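Local coordinates for protein lysin (Enterococcus phage IMEEF1, PDB 6IST) that probably cleaves enterococcal cell-wall peptidoglycan through a calcium-binding CHAP domain, acting as a two-component phage endolysin encoded by a single gene, at residues C[27-32]-C[107-111]; C[14-18]-C[121-125]; C[169-173]-C[225-229]; C[188-192]-C[229-235]; C[1-7]-C[139-143]. All coordinates share one frame. Residues are numbered along the deposited sequence.

Contact 1 (C[27-32]-C[107-111]); sequences TQCMDL and VDQNW. With CA (calcium ion), chain E.
Both backbone polar atoms of Cys29 reach 107-111 through water. Water 1 donates to Cys29 O (2.8 Å) and accepts from Gln109 N (2.9 Å). Water 2 accepts from Cys29 N (2.9 Å) and from Asn110 ND2 (2.9 Å), while Asn110 OD1 accepts from Ser115 N. One direct hydrogen bond joins the segments, from Gln109 NE2 to Gln28 O at 2.8 Å. Gln109 is m,t and points toward 27-32. Its OE1 is held by Val19 N. The backbones come closest at Cys29 and Gln109, with CA atoms 4.6 Å apart. Asn110 turns the chain with positive phi (66/32). Thr27 is at -103/79 and Gln28 at -79/174. Met30 to Leu32 are helical, in helix 29-41. Leu32 (t,p) packs CD2 on Val107 CG1 at 3.9 Å. Asp31 (m) accepts from Gln28 N through OD2 at 2.9 Å, and its OD1 is hydrogen-bonded to Ala21 N. OD2 also binds calcium at 2.5 Å, and Asp20, Asp22, Trp24 and Gly26 complete the site. Cys29 (chi1 p) touches His90. Asp108 OD1 is hydrogen-bonded to Ser106 OG, and OD2 to His90 NE2 and His127 NE2. Cys29, His90 and Asp108 fit a Cys-His-Asp triad, consistent with the CHAP family. Asp31 lies two residues after Cys29, the probable nucleophile, so calcium and probable active site share one short piece of chain.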
# COMPACT_ATOMS: atom_id res chain seq x y z
N THR C 27 9.50 24.35 10.55
CA THR C 27 8.19 23.87 11.02
C THR C 27 7.08 24.77 10.50
O THR C 27 6.64 25.66 11.14
CB THR C 27 8.24 23.73 12.54
OG1 THR C 27 8.45 25.02 13.12
CG2 THR C 27 9.40 22.74 12.94
N GLN C 28 6.69 24.59 9.22
CA GLN C 28 5.63 25.34 8.60
C GLN C 28 4.24 24.82 8.99
O GLN C 28 4.14 23.76 9.63
CB GLN C 28 5.80 25.27 7.11
CG GLN C 28 7.14 25.89 6.65
CD GLN C 28 7.17 27.40 6.78
OE1 GLN C 28 6.19 28.10 6.47
NE2 GLN C 28 8.30 27.94 7.21
N CYS C 29 3.21 25.53 8.58
CA CYS C 29 1.84 25.10 8.95
C CYS C 29 1.45 23.75 8.40
O CYS C 29 0.92 22.86 9.15
CB CYS C 29 0.85 26.15 8.65
SG CYS C 29 0.44 26.38 6.89
N MET C 30 1.76 23.52 7.12
CA MET C 30 1.40 22.23 6.53
C MET C 30 2.13 21.04 7.16
O MET C 30 1.61 19.91 7.18
CB MET C 30 1.60 22.33 4.99
CG MET C 30 0.88 21.35 4.07
SD MET C 30 -0.83 20.88 4.35
CE MET C 30 -1.23 20.04 2.76
N ASP C 31 3.37 21.24 7.66
CA ASP C 31 4.10 20.23 8.35
C ASP C 31 3.30 19.59 9.48
O ASP C 31 3.41 18.41 9.66
CB ASP C 31 5.42 20.74 8.90
CG ASP C 31 6.44 20.98 7.81
OD1 ASP C 31 6.84 20.03 7.11
OD2 ASP C 31 6.86 22.14 7.65
N LEU C 32 2.55 20.38 10.26
CA LEU C 32 1.79 19.81 11.34
C LEU C 32 0.67 18.92 10.84
O LEU C 32 0.50 17.78 11.28
CB LEU C 32 1.14 20.93 12.18
CG LEU C 32 0.28 20.42 13.34
CD1 LEU C 32 1.15 19.53 14.19
CD2 LEU C 32 -0.19 21.60 14.16
N VAL C 107 -4.52 24.11 17.01
CA VAL C 107 -3.08 24.09 17.22
C VAL C 107 -2.48 24.18 15.85
O VAL C 107 -2.88 23.40 14.95
CB VAL C 107 -2.66 22.82 17.90
CG1 VAL C 107 -1.19 22.62 17.81
CG2 VAL C 107 -3.12 22.89 19.32
N ASP C 108 -1.69 25.20 15.65
CA ASP C 108 -1.16 25.54 14.33
C ASP C 108 0.33 25.82 14.51
O ASP C 108 0.76 26.35 15.54
CB ASP C 108 -1.68 26.85 13.74
CG ASP C 108 -3.21 27.07 13.75
OD1 ASP C 108 -4.05 26.19 14.01
OD2 ASP C 108 -3.57 28.19 13.26
N GLN C 109 1.13 25.50 13.47
CA GLN C 109 2.50 26.02 13.36
C GLN C 109 2.55 27.18 12.49
O GLN C 109 1.74 27.30 11.56
CB GLN C 109 3.46 24.95 12.82
CG GLN C 109 3.62 23.82 13.78
CD GLN C 109 4.58 22.73 13.38
OE1 GLN C 109 5.03 22.01 14.26
NE2 GLN C 109 4.83 22.54 12.08
N ASN C 110 3.51 28.06 12.79
CA ASN C 110 3.78 29.21 11.95
C ASN C 110 2.70 30.23 11.89
O ASN C 110 2.52 30.95 10.86
CB ASN C 110 4.22 28.79 10.54
CG ASN C 110 5.23 29.77 9.95
OD1 ASN C 110 5.97 30.40 10.67
ND2 ASN C 110 5.23 29.90 8.66
N TRP C 111 1.98 30.37 13.00
CA TRP C 111 0.94 31.38 13.15
C TRP C 111 1.51 32.48 14.01
O TRP C 111 1.53 33.64 13.57
CB TRP C 111 -0.37 30.83 13.74
CG TRP C 111 -1.42 31.89 13.97
CD1 TRP C 111 -1.65 32.58 15.14
CD2 TRP C 111 -2.27 32.44 13.00
NE1 TRP C 111 -2.62 33.49 14.95
CE2 TRP C 111 -3.07 33.39 13.65
CE3 TRP C 111 -2.54 32.13 11.66
CZ2 TRP C 111 -4.06 34.10 13.01
CZ3 TRP C 111 -3.50 32.82 11.02
CH2 TRP C 111 -4.28 33.81 11.69
CA CA E . 9.18 21.88 6.79
O HOH W 1 -0.27 24.04 11.41
O HOH W 2 3.42 28.09 7.24

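Contact 2 (C[14-18]-C[121-125]); sequences LVGKG and PAAAI
Two backbone hydrogen bonds carry this contact. Gly16 N donates to Ala122 O at 2.8 Å, and Ala122 N donates to Lys17 O at 2.8 Å. Both are nearly straight. Ala122 therefore docks with its N and O onto a type II beta turn that runs from Leu14 to Lys17. The turn is closed by Lys17 N to Leu14 O at 2.9 Å. Val15 is at -56/126 and Gly16 at 96/-11. A side chain on Gly16 would be jammed against the carbonyl of Val15. CA atoms lie 4.9 Å apart for Val15 and Ala122, and 4.5 Å for Gly18 and Pro121. Ala122 CB points toward the turn, 3.6 Å from Leu14 O and 4.3 Å from Leu14 CB. Val15 (chi1 t) reaches Ala124 CB with CG2 at 4.5 Å. Val107 of the neighbouring strand 103-108 also touches Val15, Ala122 and Ala124. The turn after helix 4-13 is thus tied to edge strand 123-128. The chemistry implies a join made by main-chain groups, with the small Ala122 side chain set against the turn and Val15 and Pro121 at the margin.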
# COMPACT_ATOMS: atom_id res chain seq x y z
N LEU C 14 2.08 18.45 21.22
CA LEU C 14 3.06 19.15 20.41
C LEU C 14 3.20 20.60 20.75
O LEU C 14 4.08 21.25 20.22
CB LEU C 14 2.66 19.12 18.96
CG LEU C 14 2.76 17.74 18.36
CD1 LEU C 14 2.19 17.81 16.94
CD2 LEU C 14 4.21 17.24 18.38
N VAL C 15 2.28 21.16 21.50
CA VAL C 15 2.33 22.59 21.77
C VAL C 15 3.67 23.02 22.38
O VAL C 15 4.12 22.44 23.37
CB VAL C 15 1.10 23.02 22.59
CG1 VAL C 15 1.28 24.45 23.06
CG2 VAL C 15 -0.19 22.87 21.75
N GLY C 16 4.34 23.99 21.77
CA GLY C 16 5.62 24.43 22.25
C GLY C 16 6.80 23.79 21.55
O GLY C 16 7.89 24.27 21.66
N LYS C 17 6.55 22.77 20.74
CA LYS C 17 7.56 22.10 19.93
C LYS C 17 7.14 22.28 18.47
O LYS C 17 6.09 22.81 18.17
CB LYS C 17 7.57 20.60 20.22
CG LYS C 17 7.77 20.21 21.67
CD LYS C 17 7.00 18.93 21.95
CE LYS C 17 7.04 18.55 23.43
NZ LYS C 17 6.23 17.31 23.61
N GLY C 18 7.91 21.73 17.56
CA GLY C 18 7.55 21.82 16.14
C GLY C 18 7.92 20.55 15.45
O GLY C 18 8.83 19.86 15.90
N PRO C 121 7.06 27.19 16.24
CA PRO C 121 6.46 26.08 16.97
C PRO C 121 4.94 26.06 17.01
O PRO C 121 4.27 27.08 16.84
CB PRO C 121 7.01 26.27 18.42
CG PRO C 121 8.07 27.25 18.33
CD PRO C 121 7.89 28.05 17.10
N ALA C 122 4.41 24.89 17.28
CA ALA C 122 3.00 24.68 17.39
C ALA C 122 2.50 25.48 18.59
O ALA C 122 3.15 25.50 19.68
CB ALA C 122 2.70 23.23 17.57
N ALA C 123 1.36 26.12 18.39
CA ALA C 123 0.72 26.86 19.48
C ALA C 123 -0.74 26.65 19.41
O ALA C 123 -1.33 26.45 18.34
CB ALA C 123 1.06 28.32 19.36
N ALA C 124 -1.40 26.78 20.55
CA ALA C 124 -2.83 26.70 20.59
C ALA C 124 -3.38 28.12 20.45
O ALA C 124 -3.06 28.97 21.24
CB ALA C 124 -3.34 26.02 21.88
N ILE C 125 -4.13 28.35 19.38
CA ILE C 125 -4.60 29.65 18.94
C ILE C 125 -6.15 29.77 19.01
O ILE C 125 -6.88 28.93 18.45
CB ILE C 125 -4.26 29.88 17.46
CG1 ILE C 125 -2.80 29.50 17.11
CG2 ILE C 125 -4.58 31.34 17.10
CD1 ILE C 125 -1.83 30.28 17.91

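Contact 3 (C[169-173]-C[225-229])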
# COMPACT_ATOMS: atom_id res chain seq x y z
N PHE C 169 -3.15 -1.46 -2.91
CA PHE C 169 -3.24 -0.11 -2.34
C PHE C 169 -3.52 0.90 -3.45
O PHE C 169 -3.48 0.55 -4.62
CB PHE C 169 -2.00 0.26 -1.60
CG PHE C 169 -0.74 0.19 -2.41
CD1 PHE C 169 -0.32 1.28 -3.09
CD2 PHE C 169 0.04 -0.97 -2.43
CE1 PHE C 169 0.85 1.24 -3.80
CE2 PHE C 169 1.23 -1.04 -3.17
CZ PHE C 169 1.62 0.10 -3.85
N ILE C 170 -3.83 2.15 -3.07
CA ILE C 170 -4.03 3.24 -4.03
C ILE C 170 -2.97 4.23 -3.80
O ILE C 170 -2.57 4.46 -2.67
CB ILE C 170 -5.41 3.92 -3.77
CG1 ILE C 170 -6.55 3.03 -4.29
CG2 ILE C 170 -5.51 5.33 -4.41
CD1 ILE C 170 -7.94 3.42 -3.89
N TYR C 171 -2.55 4.90 -4.87
CA TYR C 171 -1.63 6.01 -4.80
C TYR C 171 -2.13 7.04 -5.75
O TYR C 171 -2.93 6.73 -6.67
CB TYR C 171 -0.16 5.64 -5.05
CG TYR C 171 0.16 5.20 -6.44
CD1 TYR C 171 0.43 6.14 -7.44
CD2 TYR C 171 0.14 3.85 -6.77
CE1 TYR C 171 0.67 5.73 -8.73
CE2 TYR C 171 0.43 3.43 -8.06
CZ TYR C 171 0.69 4.37 -9.04
OH TYR C 171 0.91 3.91 -10.36
N TYR C 172 -1.71 8.27 -5.52
CA TYR C 172 -2.10 9.35 -6.41
C TYR C 172 -0.91 9.79 -7.13
O TYR C 172 0.19 9.80 -6.63
CB TYR C 172 -2.70 10.56 -5.74
CG TYR C 172 -3.85 10.33 -4.83
CD1 TYR C 172 -4.70 9.25 -4.95
CD2 TYR C 172 -4.15 11.26 -3.88
CE1 TYR C 172 -5.79 9.08 -4.07
CE2 TYR C 172 -5.24 11.11 -3.02
CZ TYR C 172 -6.07 10.04 -3.13
OH TYR C 172 -7.15 9.92 -2.25
N LYS C 173 -1.15 10.28 -8.35
CA LYS C 173 -0.02 10.79 -9.18
C LYS C 173 -0.38 12.20 -9.68
O LYS C 173 -1.48 12.46 -10.14
CB LYS C 173 0.24 9.84 -10.37
CG LYS C 173 1.22 10.33 -11.44
CD LYS C 173 1.20 9.39 -12.65
CE LYS C 173 2.33 9.80 -13.62
NZ LYS C 173 2.55 8.82 -14.72
N LEU C 225 7.85 6.61 -7.57
CA LEU C 225 6.87 6.38 -8.61
C LEU C 225 7.53 5.70 -9.80
O LEU C 225 6.95 4.78 -10.37
CB LEU C 225 6.21 7.66 -9.07
CG LEU C 225 5.16 7.53 -10.15
CD1 LEU C 225 4.02 6.66 -9.60
CD2 LEU C 225 4.64 8.85 -10.67
N LYS C 226 8.67 6.19 -10.23
CA LYS C 226 9.32 5.50 -11.39
C LYS C 226 9.62 4.03 -11.17
O LYS C 226 9.45 3.20 -12.10
CB LYS C 226 10.56 6.26 -11.90
CG LYS C 226 10.19 7.65 -12.36
CD LYS C 226 10.99 8.18 -13.52
CE LYS C 226 10.43 9.52 -13.97
NZ LYS C 226 9.05 9.40 -14.56
N MET C 227 10.00 3.68 -9.93
CA MET C 227 10.25 2.28 -9.63
C MET C 227 8.93 1.52 -9.65
O MET C 227 8.83 0.39 -10.19
CB MET C 227 10.94 2.13 -8.24
CG MET C 227 12.43 2.56 -8.26
SD MET C 227 13.39 2.25 -6.73
CE MET C 227 12.61 3.38 -5.67
N MET C 228 7.92 2.09 -9.02
CA MET C 228 6.62 1.42 -9.04
C MET C 228 6.15 1.24 -10.47
O MET C 228 5.69 0.15 -10.85
CB MET C 228 5.53 2.20 -8.20
CG MET C 228 5.55 1.83 -6.71
SD MET C 228 4.11 2.47 -5.73
CE MET C 228 4.35 4.23 -5.99
N GLU C 229 6.31 2.25 -11.29
CA GLU C 229 5.75 2.16 -12.64
C GLU C 229 6.54 1.13 -13.47
O GLU C 229 5.99 0.53 -14.40
CB GLU C 229 5.72 3.52 -13.35
CG GLU C 229 4.72 4.48 -12.68
CD GLU C 229 4.59 5.81 -13.40
OE1 GLU C 229 3.47 6.39 -13.43
OE2 GLU C 229 5.61 6.28 -13.96
O HOH W 3 1.13 5.39 -12.56
O HOH W 4 5.83 8.92 -14.13
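Strand 169-173 offers three side chains to helix 225-229. Phe169, Tyr171 and Lys173 alternate along it and all point toward the helix. The two axes stay 11.5 Å apart at closest approach and run at 123° to each other, so large side chains fill the space. Met228 is the main bump. Its sulfur fits beside the edge of the Phe169 ring, with SD 3.9 Å from Phe169 CZ. Its methyl lies over one face of Tyr171, with Met228 CE 4.3 Å from Tyr171 CD2. Both rings make Met-aromatic contacts with it. Leu225 fills the next hollow, between Tyr171 and the stem of Lys173. Leu225 CD1 is 3.6 Å from Tyr171 CE1, and Leu225 CD2 is 3.8 Å from Lys173 CG. The Lys173 side chain is fully extended and ends in a salt bridge, Lys173 NZ to Glu229 OE1 at 2.9 Å. Water 3 fills the gap between Tyr171 OH and Glu229 OE1, 2.7 Å from each. Beyond this interface, Phe169 stacks on an aromatic side chain of a neighbouring subunit. Ile170 points away from this layer and touches helix 196-208. The result is a layered alpha/beta fold, with helix 223-231 on one face of the mixed sheet and helix 196-208 on the other.

Contact 4 (C[188-192]-C[229-235]); sequences GKRIY and EAALPQV
Arg190 sets this contact. With chi1 p and then an extended arm (t,t, chi4 86°), its NE donates to Leu232 O at 2.8 Å. The guanidinium is sandwiched, with Gln234 CB over one face and Glu229 CA over the other. Glu229 OE1 is 3.9 Å from Arg190 NH1, a long ion pair, and its stronger partner is Lys173. The backbone of Arg190 donates from N to Pro233 O (3.0 Å) and accepts at O from Val235 N (3.0 Å). This is a single parallel bridge to Gln234, CA-CA 4.8 Å. The chain leaves helix 223-231 at Leu232 and so lines the edge strand 189-192 of the mixed sheet. Gly188 precedes it with positive phi (71/17). Val235 (m) packs CG2 on Ile191 CG1 (m,t) at 3.6 Å and on Lys189 CB at 4.0 Å. Lys189 NZ is hydrogen-bonded to the backbone of a neighbouring subunit. Gln234 is extended (t,t), and water 5 links its NE2 (2.8 Å) to Tyr192 N (3.0 Å) and Val235 O (2.7 Å).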
# COMPACT_ATOMS: atom_id res chain seq x y z
N GLY C 188 0.23 -7.29 -8.56
CA GLY C 188 1.46 -6.90 -9.21
C GLY C 188 1.25 -6.02 -10.43
O GLY C 188 2.16 -5.88 -11.22
N LYS C 189 0.06 -5.43 -10.58
CA LYS C 189 -0.25 -4.55 -11.70
C LYS C 189 -0.75 -3.19 -11.17
O LYS C 189 -1.06 -3.02 -10.02
CB LYS C 189 -1.35 -5.10 -12.60
CG LYS C 189 -1.28 -6.56 -13.00
CD LYS C 189 0.00 -6.90 -13.67
CE LYS C 189 -0.09 -8.15 -14.54
NZ LYS C 189 -0.88 -9.26 -13.98
N ARG C 190 -0.83 -2.24 -12.05
CA ARG C 190 -1.37 -0.96 -11.69
C ARG C 190 -2.51 -0.56 -12.61
O ARG C 190 -2.46 -0.74 -13.83
CB ARG C 190 -0.28 0.09 -11.57
CG ARG C 190 0.39 0.46 -12.83
CD ARG C 190 1.70 1.21 -12.52
NE ARG C 190 2.48 1.21 -13.75
CZ ARG C 190 2.37 2.10 -14.73
NH1 ARG C 190 1.58 3.17 -14.63
NH2 ARG C 190 3.10 1.93 -15.80
N ILE C 191 -3.57 -0.05 -12.04
CA ILE C 191 -4.77 0.32 -12.81
C ILE C 191 -5.09 1.78 -12.58
O ILE C 191 -5.21 2.17 -11.47
CB ILE C 191 -5.98 -0.51 -12.36
CG1 ILE C 191 -5.61 -2.00 -12.46
CG2 ILE C 191 -7.22 -0.11 -13.18
CD1 ILE C 191 -6.74 -2.97 -12.20
N TYR C 192 -5.16 2.58 -13.64
CA TYR C 192 -5.68 3.93 -13.57
C TYR C 192 -7.18 3.89 -13.29
O TYR C 192 -7.94 3.15 -13.93
CB TYR C 192 -5.38 4.75 -14.85
CG TYR C 192 -6.13 6.03 -14.92
CD1 TYR C 192 -5.81 7.06 -14.06
CD2 TYR C 192 -7.14 6.24 -15.86
CE1 TYR C 192 -6.52 8.26 -14.08
CE2 TYR C 192 -7.85 7.43 -15.91
CZ TYR C 192 -7.51 8.45 -15.03
OH TYR C 192 -8.15 9.63 -15.02
N GLU C 229 6.31 2.25 -11.29
CA GLU C 229 5.75 2.16 -12.64
C GLU C 229 6.54 1.13 -13.47
O GLU C 229 5.99 0.53 -14.40
CB GLU C 229 5.72 3.52 -13.35
CG GLU C 229 4.72 4.48 -12.68
CD GLU C 229 4.59 5.81 -13.40
OE1 GLU C 229 3.47 6.39 -13.43
OE2 GLU C 229 5.61 6.28 -13.96
N ALA C 230 7.81 0.94 -13.15
CA ALA C 230 8.61 -0.04 -13.88
C ALA C 230 8.40 -1.44 -13.41
O ALA C 230 8.59 -2.34 -14.18
CB ALA C 230 10.08 0.29 -13.83
N ALA C 231 8.10 -1.63 -12.14
CA ALA C 231 7.88 -2.93 -11.59
C ALA C 231 6.45 -3.47 -11.81
O ALA C 231 6.26 -4.68 -11.82
CB ALA C 231 8.23 -2.95 -10.10
N LEU C 232 5.46 -2.59 -11.95
CA LEU C 232 4.06 -3.01 -11.94
C LEU C 232 3.47 -2.61 -13.29
O LEU C 232 3.17 -1.47 -13.51
CB LEU C 232 3.32 -2.26 -10.86
CG LEU C 232 3.87 -2.38 -9.43
CD1 LEU C 232 3.18 -1.31 -8.59
CD2 LEU C 232 3.62 -3.73 -8.84
N PRO C 233 3.35 -3.56 -14.22
CA PRO C 233 2.79 -3.15 -15.50
C PRO C 233 1.38 -2.59 -15.38
O PRO C 233 0.60 -3.01 -14.54
CB PRO C 233 2.74 -4.45 -16.31
CG PRO C 233 3.59 -5.43 -15.55
CD PRO C 233 3.56 -4.99 -14.12
N GLN C 234 1.08 -1.67 -16.28
CA GLN C 234 -0.24 -1.11 -16.33
C GLN C 234 -1.22 -2.07 -16.98
O GLN C 234 -0.89 -2.67 -17.95
CB GLN C 234 -0.22 0.19 -17.11
CG GLN C 234 -1.61 0.76 -17.19
CD GLN C 234 -1.64 2.14 -17.80
OE1 GLN C 234 -0.64 2.62 -18.30
NE2 GLN C 234 -2.80 2.78 -17.77
N VAL C 235 -2.42 -2.20 -16.43
CA VAL C 235 -3.50 -2.85 -17.13
C VAL C 235 -4.72 -1.96 -17.12
O VAL C 235 -4.91 -1.18 -16.20
CB VAL C 235 -3.84 -4.23 -16.53
CG1 VAL C 235 -2.64 -5.18 -16.62
CG2 VAL C 235 -4.34 -4.10 -15.10
O HOH W 3 1.13 5.39 -12.56
O HOH W 5 -4.93 1.56 -16.41

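Contact 5 (C[1-7]-C[139-143])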
# COMPACT_ATOMS: atom_id res chain seq x y z
N MET C 1 -10.66 1.54 14.43
CA MET C 1 -10.45 2.80 13.66
C MET C 1 -10.01 3.97 14.60
O MET C 1 -9.88 3.81 15.83
CB MET C 1 -11.63 3.10 12.72
CG MET C 1 -12.99 3.47 13.33
SD MET C 1 -14.16 4.07 12.07
CE MET C 1 -15.70 4.24 12.98
N VAL C 2 -9.71 5.13 14.02
CA VAL C 2 -8.95 6.14 14.78
C VAL C 2 -9.77 6.84 15.85
O VAL C 2 -10.88 7.26 15.62
CB VAL C 2 -8.27 7.16 13.85
CG1 VAL C 2 -7.55 8.22 14.67
CG2 VAL C 2 -7.30 6.42 12.96
N LYS C 3 -9.18 6.97 17.03
CA LYS C 3 -9.85 7.58 18.14
C LYS C 3 -9.46 9.11 18.21
O LYS C 3 -8.30 9.50 18.25
CB LYS C 3 -9.49 6.78 19.37
CG LYS C 3 -10.02 7.32 20.67
CD LYS C 3 -11.54 7.46 20.73
CE LYS C 3 -11.96 8.51 21.78
NZ LYS C 3 -12.59 9.71 21.19
N LEU C 4 -10.48 9.92 18.30
CA LEU C 4 -10.33 11.35 18.39
C LEU C 4 -9.43 11.75 19.55
O LEU C 4 -8.57 12.60 19.42
CB LEU C 4 -11.69 12.00 18.52
CG LEU C 4 -11.59 13.47 18.85
CD1 LEU C 4 -10.94 14.21 17.67
CD2 LEU C 4 -12.99 13.94 19.18
N ASN C 5 -9.60 11.12 20.70
CA ASN C 5 -8.77 11.42 21.87
C ASN C 5 -7.31 11.17 21.64
O ASN C 5 -6.49 11.87 22.19
CB ASN C 5 -9.20 10.65 23.13
CG ASN C 5 -8.35 11.04 24.33
OD1 ASN C 5 -8.35 12.22 24.74
ND2 ASN C 5 -7.56 10.09 24.84
N ASP C 6 -6.97 10.19 20.81
CA ASP C 6 -5.57 9.95 20.50
C ASP C 6 -4.99 11.08 19.71
O ASP C 6 -3.90 11.56 20.02
CB ASP C 6 -5.40 8.61 19.76
CG ASP C 6 -5.68 7.41 20.68
OD1 ASP C 6 -5.39 7.57 21.88
OD2 ASP C 6 -6.22 6.35 20.24
N VAL C 7 -5.71 11.52 18.69
CA VAL C 7 -5.25 12.68 17.95
C VAL C 7 -5.13 13.93 18.81
O VAL C 7 -4.14 14.57 18.80
CB VAL C 7 -6.14 12.97 16.76
CG1 VAL C 7 -5.75 14.26 16.11
CG2 VAL C 7 -5.96 11.84 15.78
N PRO C 139 -12.23 10.55 9.33
CA PRO C 139 -13.19 9.57 9.88
C PRO C 139 -12.73 9.05 11.25
O PRO C 139 -11.85 8.22 11.35
CB PRO C 139 -13.17 8.48 8.84
CG PRO C 139 -11.83 8.51 8.23
CD PRO C 139 -11.30 9.91 8.38
N TYR C 140 -13.30 9.59 12.31
CA TYR C 140 -12.97 9.17 13.66
C TYR C 140 -13.98 8.09 14.10
O TYR C 140 -15.12 8.10 13.64
CB TYR C 140 -13.06 10.36 14.60
CG TYR C 140 -11.94 11.36 14.41
CD1 TYR C 140 -10.63 10.99 14.67
CD2 TYR C 140 -12.17 12.65 13.94
CE1 TYR C 140 -9.58 11.89 14.51
CE2 TYR C 140 -11.11 13.53 13.76
CZ TYR C 140 -9.82 13.15 14.01
OH TYR C 140 -8.74 14.07 13.80
N GLU C 141 -13.60 7.22 15.03
CA GLU C 141 -14.55 6.31 15.75
C GLU C 141 -15.73 7.02 16.43
O GLU C 141 -15.56 8.11 17.00
CB GLU C 141 -13.80 5.50 16.83
CG GLU C 141 -14.60 4.40 17.55
CD GLU C 141 -14.14 4.15 19.00
OE1 GLU C 141 -14.91 4.48 19.95
OE2 GLU C 141 -13.01 3.61 19.20
N ALA C 142 -16.91 6.39 16.37
CA ALA C 142 -18.11 6.80 17.14
C ALA C 142 -18.79 8.13 16.73
O ALA C 142 -19.70 8.59 17.44
CB ALA C 142 -17.83 6.78 18.65
N ALA C 143 -18.39 8.73 15.59
CA ALA C 143 -18.96 10.01 15.11
C ALA C 143 -18.53 10.32 13.68
O ALA C 143 -17.34 10.52 13.41
CB ALA C 143 -18.57 11.16 16.04
O HOH W 6 -11.12 5.91 11.72
O HOH W 7 -13.34 8.95 18.25
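Met1 starts the contact at the surface. Its long side chain lays CE 3.6 Å from Glu141 CA. Val2 makes the direct hydrogen bond, accepting from Glu141 N at its O at 2.8 Å and almost straight. Its N reaches the other segment through water 6, which lies 2.8 Å from Val2 N and 2.5 Å from Pro139 O. Val2 CG1 also packs on Tyr140 CD1 at 4.1 Å. Lys3 sits at the N-cap position of helix 4-13. Water 7 joins Lys3 NZ (3.1 Å) and Leu4 N (3.0 Å) to Glu141 O (2.7 Å). Leu4 then covers one face of the Tyr140 ring. Its CD1 is 4.0 Å from the ring centroid, a CH-pi contact. Val7, one turn further on, meets the ring edge, with Val7 CG2 3.8 Å from Tyr140 CE1. Tyr140 OH is hydrogen-bonded to Gly75 O, and Phe41 of helix 29-41 touches both Val2 and Pro139. From Tyr140 to Ala143 the chain makes a type II beta turn, poorly ordered at its end. The N-terminal arm and the start of helix 4-13 thus close round Tyr140 of the loop that follows strand 132-137 and leads to the unmodelled residues 144-167.

The contacts fall into two groups. Contacts 1, 2 and 5 belong to the CHAP-containing part. Contact 1 is nested inside the loop closed by contact 2, and both inside that of contact 5. Contacts 1 and 2 have centres 8 Å apart and share the antiparallel sheet, where strands 103-108 and 123-128 are neighbours. Contact 5 lies about 22 Å from contact 1, centre to centre. Contacts 3 and 4 come later in the chain, cross each other, and share Glu229, helix 223-231 and the mixed sheet. Their centres are also 8 Å apart, but about 28 and 36 Å from that of contact 1. Contacts 3 and 4, which meet neighbouring subunits, lie across the chain's centre from contact 1, yet strand 43-44 joins their sheet.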